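Local coordinates for xyloglucan-specific endo-beta-1,4-glucanase (Uncultured bacterium, PDB 4W88), which hydrolyses beta-1,4-glucosidic linkages in the glucan backbone of xyloglucan, as a glycoside hydrolase family 5 endoglucanase from a rumen metagenome, at residues A[146-151]-A[269-274]; A[153-158]-A[196-201]. The protein carries 1 engineered substitution. All coordinates share one frame; numbering follows the deposited sequence.

Contact 1: residues A[146-151]-A[269-274]; sequences GMNEPR and ITETGA. With BGC (beta-D-glucopyranose), chain C; TRS (2-amino-2-hydroxymethyl-propane-1,3-diol), chain E.
The amide of Asn148 and the carboxylate of Glu271 have their planes only 22° apart, although the side chains cross at about a right angle. Both belong to the active-site end of a TIM barrel. Asn148-Glu149-Pro150 follows strand 142-145, and Glu271 sits on strand 267-272; as in GH5 enzymes, the glutamate after strand four is probably the acid/base and that on strand seven the nucleophile. Two acceptors, Asn148 OD1 and Glu271 OE2, stand 3.5 Å apart, and Arg59 bonds to both. A Tris molecule, probably from the crystallisation liquor, bridges the segments: its O1 receives Asn148 ND2 at 2.9 Å and donates to Glu271 OE2 at 2.7 Å. Tris N donates to Glu271 OE1, also at 2.7 Å. Asn148 reaches this site with CG anti to the backbone N (chi1 -176°). Glu149, extended beyond CG, brings OE2 to 4.3 Å from Glu271 OE1. O4 of a bound glucose donates to Glu149 OE2 at 2.6 Å; His223 is a second partner of that oxygen. Arg151 NH1 donates to Glu149 O at 2.9 Å; the acceptor lies in the guanidinium plane, while the donor is tilted 23° from the carbonyl plane.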
loop_
_atom_site.group_PDB
_atom_site.type_symbol
_atom_site.label_atom_id
_atom_site.label_comp_id
_atom_site.label_asym_id
_atom_site.label_seq_id
_atom_site.Cartn_x
_atom_site.Cartn_y
_atom_site.Cartn_z
ATOM N N GLY A 146 -4.327 -3.532 -6.647
ATOM C CA GLY A 146 -3.858 -4.343 -7.767
ATOM C C GLY A 146 -2.337 -4.409 -7.957
ATOM O O GLY A 146 -1.795 -5.489 -8.225
HETATM N N MSE A 147 -1.685 -3.254 -7.732
HETATM C CA MSE A 147 -0.255 -3.077 -7.988
HETATM C C MSE A 147 0.313 -2.169 -6.927
HETATM O O MSE A 147 -0.409 -1.369 -6.300
HETATM C CB MSE A 147 0.023 -2.436 -9.382
HETATM C CG MSE A 147 -0.609 -3.259 -10.491
HETATM SE SE MSE A 147 -0.237 -2.406 -12.243
HETATM C CE MSE A 147 -1.664 -1.082 -12.243
ATOM N N ASN A 148 1.642 -2.246 -6.799
ATOM C CA ASN A 148 2.408 -1.367 -5.892
ATOM C C ASN A 148 3.489 -0.658 -6.671
ATOM O O ASN A 148 4.375 -1.307 -7.262
ATOM C CB ASN A 148 3.072 -2.157 -4.792
ATOM C CG ASN A 148 3.777 -1.262 -3.795
ATOM O OD1 ASN A 148 3.108 -0.503 -3.083
ATOM N ND2 ASN A 148 5.111 -1.242 -3.863
ATOM N N GLU A 149 3.372 0.661 -6.746
ATOM C CA GLU A 149 4.349 1.489 -7.417
ATOM C C GLU A 149 4.753 1.024 -8.814
ATOM O O GLU A 149 5.929 0.922 -9.108
ATOM C CB GLU A 149 5.527 1.740 -6.526
ATOM C CG GLU A 149 5.157 2.408 -5.217
ATOM C CD GLU A 149 6.304 2.751 -4.274
ATOM O OE1 GLU A 149 7.446 2.241 -4.434
ATOM O OE2 GLU A 149 6.029 3.538 -3.287
ATOM N N PRO A 150 3.774 0.639 -9.627
ATOM C CA PRO A 150 4.121 0.100 -10.952
ATOM C C PRO A 150 4.907 1.129 -11.769
ATOM O O PRO A 150 4.510 2.300 -11.811
ATOM C CB PRO A 150 2.766 -0.204 -11.564
ATOM C CG PRO A 150 1.789 0.779 -10.895
ATOM C CD PRO A 150 2.308 0.773 -9.457
ATOM N N ARG A 151 5.995 0.712 -12.396
ATOM C CA ARG A 151 6.913 1.645 -13.019
ATOM C C ARG A 151 7.956 0.880 -13.828
ATOM O O ARG A 151 7.944 -0.362 -13.824
ATOM C CB ARG A 151 7.621 2.534 -11.955
ATOM C CG ARG A 151 8.498 1.721 -10.998
ATOM C CD ARG A 151 8.885 2.427 -9.687
ATOM N NE ARG A 151 9.879 1.652 -8.946
ATOM C CZ ARG A 151 9.658 0.590 -8.182
ATOM N NH1 ARG A 151 8.469 0.097 -8.024
ATOM N NH2 ARG A 151 10.653 0.003 -7.543
ATOM N N ILE A 269 -4.251 6.631 1.169
ATOM C CA ILE A 269 -2.781 6.674 1.223
ATOM C C ILE A 269 -2.254 5.324 1.755
ATOM O O ILE A 269 -2.227 5.117 2.967
ATOM C CB ILE A 269 -2.246 7.860 2.031
ATOM C CG1 ILE A 269 -2.875 9.189 1.549
ATOM C CG2 ILE A 269 -0.768 7.838 1.984
ATOM C CD1 ILE A 269 -2.633 9.547 0.100
ATOM N N THR A 270 -1.817 4.428 0.857
ATOM C CA THR A 270 -1.515 3.102 1.269
ATOM C C THR A 270 -0.127 2.928 1.837
ATOM O O THR A 270 0.174 1.862 2.408
ATOM C CB THR A 270 -1.859 2.043 0.186
ATOM O OG1 THR A 270 -1.111 2.300 -1.020
ATOM C CG2 THR A 270 -3.362 2.063 -0.100
ATOM N N GLU A 271 0.719 3.961 1.700
ATOM C CA GLU A 271 2.004 4.011 2.435
ATOM C C GLU A 271 2.381 5.471 2.695
ATOM O O GLU A 271 2.231 6.347 1.842
ATOM C CB GLU A 271 3.170 3.385 1.664
ATOM C CG GLU A 271 3.171 1.883 1.470
ATOM C CD GLU A 271 4.346 1.409 0.677
ATOM O OE1 GLU A 271 5.429 2.093 0.734
ATOM O OE2 GLU A 271 4.267 0.315 0.069
ATOM N N THR A 272 2.839 5.687 3.924
ATOM C CA THR A 272 3.541 6.877 4.349
ATOM C C THR A 272 4.267 6.527 5.656
ATOM O O THR A 272 4.182 5.399 6.173
ATOM C CB THR A 272 2.578 8.066 4.525
ATOM O OG1 THR A 272 3.345 9.303 4.721
ATOM C CG2 THR A 272 1.619 7.820 5.666
ATOM N N GLY A 273 5.020 7.489 6.182
ATOM C CA GLY A 273 5.806 7.279 7.400
ATOM C C GLY A 273 7.063 8.142 7.359
ATOM O O GLY A 273 7.323 8.814 6.358
ATOM N N ALA A 274 7.834 8.163 8.459
ATOM C CA ALA A 274 9.065 8.924 8.533
ATOM C C ALA A 274 10.137 8.074 9.179
ATOM O O ALA A 274 9.916 7.492 10.192
ATOM C CB ALA A 274 8.782 10.156 9.367
HETATM C C2 BGC C . 11.277 5.764 -2.572
HETATM C C3 BGC C . 10.183 4.694 -2.420
HETATM C C4 BGC C . 8.894 5.280 -1.953
HETATM C C5 BGC C . 8.834 6.506 -2.953
HETATM C C6 BGC C . 7.585 7.183 -2.537
HETATM C C1 BGC C . 11.162 6.822 -3.609
HETATM O O2 BGC C . 12.287 5.057 -3.123
HETATM O O3 BGC C . 10.674 3.788 -1.462
HETATM O O4 BGC C . 7.883 4.184 -1.653
HETATM O O5 BGC C . 10.087 7.381 -3.077
HETATM O O6 BGC C . 7.084 8.195 -3.372
HETATM C C TRS E . 8.447 0.660 -0.650
HETATM C C1 TRS E . 7.658 0.337 -1.936
HETATM C C2 TRS E . 9.901 0.725 -1.110
HETATM C C3 TRS E . 7.989 -0.343 0.433
HETATM N N TRS E . 7.993 1.974 -0.177
HETATM O O1 TRS E . 6.257 0.373 -1.747
HETATM O O2 TRS E . 10.510 0.573 0.148
HETATM O O3 TRS E . 8.133 -1.784 -0.048
#

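Contact 2: residues A[153-158]-A[196-201]; sequences AGSAKE and CTYGHN. With GAL (beta-D-galactopyranose), chain B.
Tyr198 turns the edge of its ring to Glu158 O, which sits near the ring plane, 3.5 Å from Tyr198 CE1; Lys157 O lies 3.8 Å from the same CE1, obliquely to the ring. The ring gets there because CG stands anti to the backbone N (chi1 -177°). Tyr198 OH stops 3.8 Å from Ser155 OG, and each hydroxyl bonds to other partners: Tyr198 OH to Glu166 and Met152 N, Ser155 OG to Met152 O, which it reaches from between its own backbone N and carbonyl carbon (chi1 64°). The facing piece is a type I beta turn from Ser155 to Glu158, closed by Glu158 N to Ser155 O at 3.1 Å. The CB of Glu158 points away from Tyr198; CG is anti to the backbone N (chi1 -179°) and the chain stays extended beyond it. Its OE1 takes a short 2.5 Å bond from O2 of the galactose and receives Gly154 N at 2.8 Å from above the carboxylate plane, while OE2 pairs with Arg151. The contact joins two barrel loops: Tyr198 packs on Arg167 and Ile170 of helix 164-182, while Thr197 rests against Leu207 of helix 204-208 and Leu222 of strand 218-223.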
loop_
_atom_site.group_PDB
_atom_site.type_symbol
_atom_site.label_atom_id
_atom_site.label_comp_id
_atom_site.label_asym_id
_atom_site.label_seq_id
_atom_site.Cartn_x
_atom_site.Cartn_y
_atom_site.Cartn_z
ATOM N N ALA A 153 11.695 0.498 -13.399
ATOM C CA ALA A 153 12.828 0.779 -12.529
ATOM C C ALA A 153 14.048 1.148 -13.344
ATOM O O ALA A 153 14.365 0.507 -14.370
ATOM C CB ALA A 153 13.128 -0.386 -11.545
ATOM N N GLY A 154 14.695 2.223 -12.887
ATOM C CA GLY A 154 15.891 2.773 -13.500
ATOM C C GLY A 154 15.650 3.792 -14.593
ATOM O O GLY A 154 16.593 4.378 -15.055
ATOM N N SER A 155 14.391 4.054 -14.941
ATOM C CA SER A 155 14.087 5.025 -15.974
ATOM C C SER A 155 14.168 6.433 -15.439
ATOM O O SER A 155 14.059 6.646 -14.238
ATOM C CB SER A 155 12.717 4.739 -16.543
ATOM O OG SER A 155 11.644 4.901 -15.582
ATOM N N ALA A 156 14.404 7.393 -16.333
ATOM C CA ALA A 156 14.532 8.779 -15.954
ATOM C C ALA A 156 13.385 9.247 -15.076
ATOM O O ALA A 156 13.615 10.023 -14.148
ATOM C CB ALA A 156 14.666 9.655 -17.193
ATOM N N LYS A 157 12.162 8.863 -15.432
ATOM C CA LYS A 157 10.944 9.348 -14.738
ATOM C C LYS A 157 10.325 8.327 -13.793
ATOM O O LYS A 157 9.152 8.454 -13.417
ATOM C CB LYS A 157 9.919 9.899 -15.752
ATOM C CG LYS A 157 10.429 11.165 -16.476
ATOM C CD LYS A 157 9.399 11.759 -17.403
ATOM C CE LYS A 157 8.605 12.903 -16.745
ATOM N NZ LYS A 157 7.756 12.415 -15.590
ATOM N N GLU A 158 11.111 7.344 -13.383
ATOM C CA GLU A 158 10.672 6.318 -12.444
ATOM C C GLU A 158 9.904 6.877 -11.262
ATOM O O GLU A 158 8.862 6.346 -10.864
ATOM C CB GLU A 158 11.894 5.551 -11.952
ATOM C CG GLU A 158 11.561 4.427 -10.972
ATOM C CD GLU A 158 12.722 3.620 -10.435
ATOM O OE1 GLU A 158 13.896 3.929 -10.758
ATOM O OE2 GLU A 158 12.411 2.675 -9.679
ATOM N N CYS A 196 -4.204 2.496 -8.861
ATOM C CA CYS A 196 -3.126 3.413 -8.541
ATOM C C CYS A 196 -2.675 4.203 -9.749
ATOM O O CYS A 196 -2.970 3.854 -10.900
ATOM C CB CYS A 196 -1.920 2.651 -7.937
ATOM S SG CYS A 196 -1.115 1.495 -9.030
ATOM N N THR A 197 -1.926 5.277 -9.467
ATOM C CA THR A 197 -1.178 5.974 -10.462
ATOM C C THR A 197 0.185 5.309 -10.728
ATOM O O THR A 197 0.649 4.461 -9.970
ATOM C CB THR A 197 -0.892 7.395 -9.973
ATOM O OG1 THR A 197 -0.285 7.264 -8.695
ATOM C CG2 THR A 197 -2.162 8.282 -9.906
ATOM N N TYR A 198 0.840 5.746 -11.796
ATOM C CA TYR A 198 2.207 5.309 -12.091
ATOM C C TYR A 198 3.050 5.608 -10.841
ATOM O O TYR A 198 3.004 6.738 -10.306
ATOM C CB TYR A 198 2.787 6.110 -13.252
ATOM C CG TYR A 198 4.165 5.662 -13.641
ATOM C CD1 TYR A 198 5.338 6.105 -12.962
ATOM C CD2 TYR A 198 4.353 4.777 -14.701
ATOM C CE1 TYR A 198 6.590 5.627 -13.366
ATOM C CE2 TYR A 198 5.615 4.366 -15.123
ATOM C CZ TYR A 198 6.724 4.794 -14.482
ATOM O OH TYR A 198 7.949 4.356 -14.910
ATOM N N GLY A 199 3.787 4.611 -10.345
ATOM C CA GLY A 199 4.610 4.800 -9.150
ATOM C C GLY A 199 3.904 5.149 -7.852
ATOM O O GLY A 199 4.588 5.563 -6.896
ATOM N N HIS A 200 2.567 5.045 -7.807
ATOM C CA HIS A 200 1.774 5.647 -6.759
ATOM C C HIS A 200 2.086 7.154 -6.555
ATOM O O HIS A 200 1.891 7.702 -5.456
ATOM C CB HIS A 200 1.967 4.874 -5.470
ATOM C CG HIS A 200 1.084 3.668 -5.284
ATOM N ND1 HIS A 200 1.222 2.506 -6.012
ATOM C CD2 HIS A 200 0.029 3.464 -4.458
ATOM C CE1 HIS A 200 0.319 1.625 -5.620
ATOM N NE2 HIS A 200 -0.426 2.191 -4.690
ATOM N N ASN A 201 2.549 7.809 -7.620
ATOM C CA ASN A 201 2.910 9.240 -7.659
ATOM C C ASN A 201 1.653 10.115 -7.697
ATOM O O ASN A 201 0.648 9.738 -8.290
ATOM C CB ASN A 201 3.835 9.504 -8.864
ATOM C CG ASN A 201 4.219 10.957 -9.006
ATOM O OD1 ASN A 201 3.491 11.755 -9.628
ATOM N ND2 ASN A 201 5.349 11.327 -8.434
HETATM C C1 GAL B . 16.569 3.751 -7.194
HETATM C C2 GAL B . 16.334 3.719 -8.735
HETATM C C3 GAL B . 17.763 3.485 -9.263
HETATM C C4 GAL B . 18.686 4.647 -8.868
HETATM C C5 GAL B . 18.800 4.533 -7.355
HETATM C C6 GAL B . 19.869 5.412 -6.765
HETATM O O2 GAL B . 15.583 2.671 -9.331
HETATM O O3 GAL B . 17.785 3.194 -10.639
HETATM O O4 GAL B . 18.145 5.896 -9.279
HETATM O O5 GAL B . 17.497 4.792 -6.840
HETATM O O6 GAL B . 20.150 4.946 -5.489
#

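In the fold
From the N terminus the chain lays down three barrel strands before strand 142-145, whose following loop supplies first 146-151 and then 153-158. Helix 164-182 and strand 193-196 lead on to 196-201, so contact 2 closes the shorter loop, joining the loops after the fourth and fifth strands. Contact 1 closes only at 269-274, which runs from the seventh strand into the loop after it, and contact 2 is nested inside its span. Their centres are 11 Å apart, and the two touch directly: Pro150 O lies 2.8 Å from Gly199 N, and His200 ND1 bonds to Glu149 N. Together they line the ligand pocket from the Tris and glucose to the galactose of the side branch.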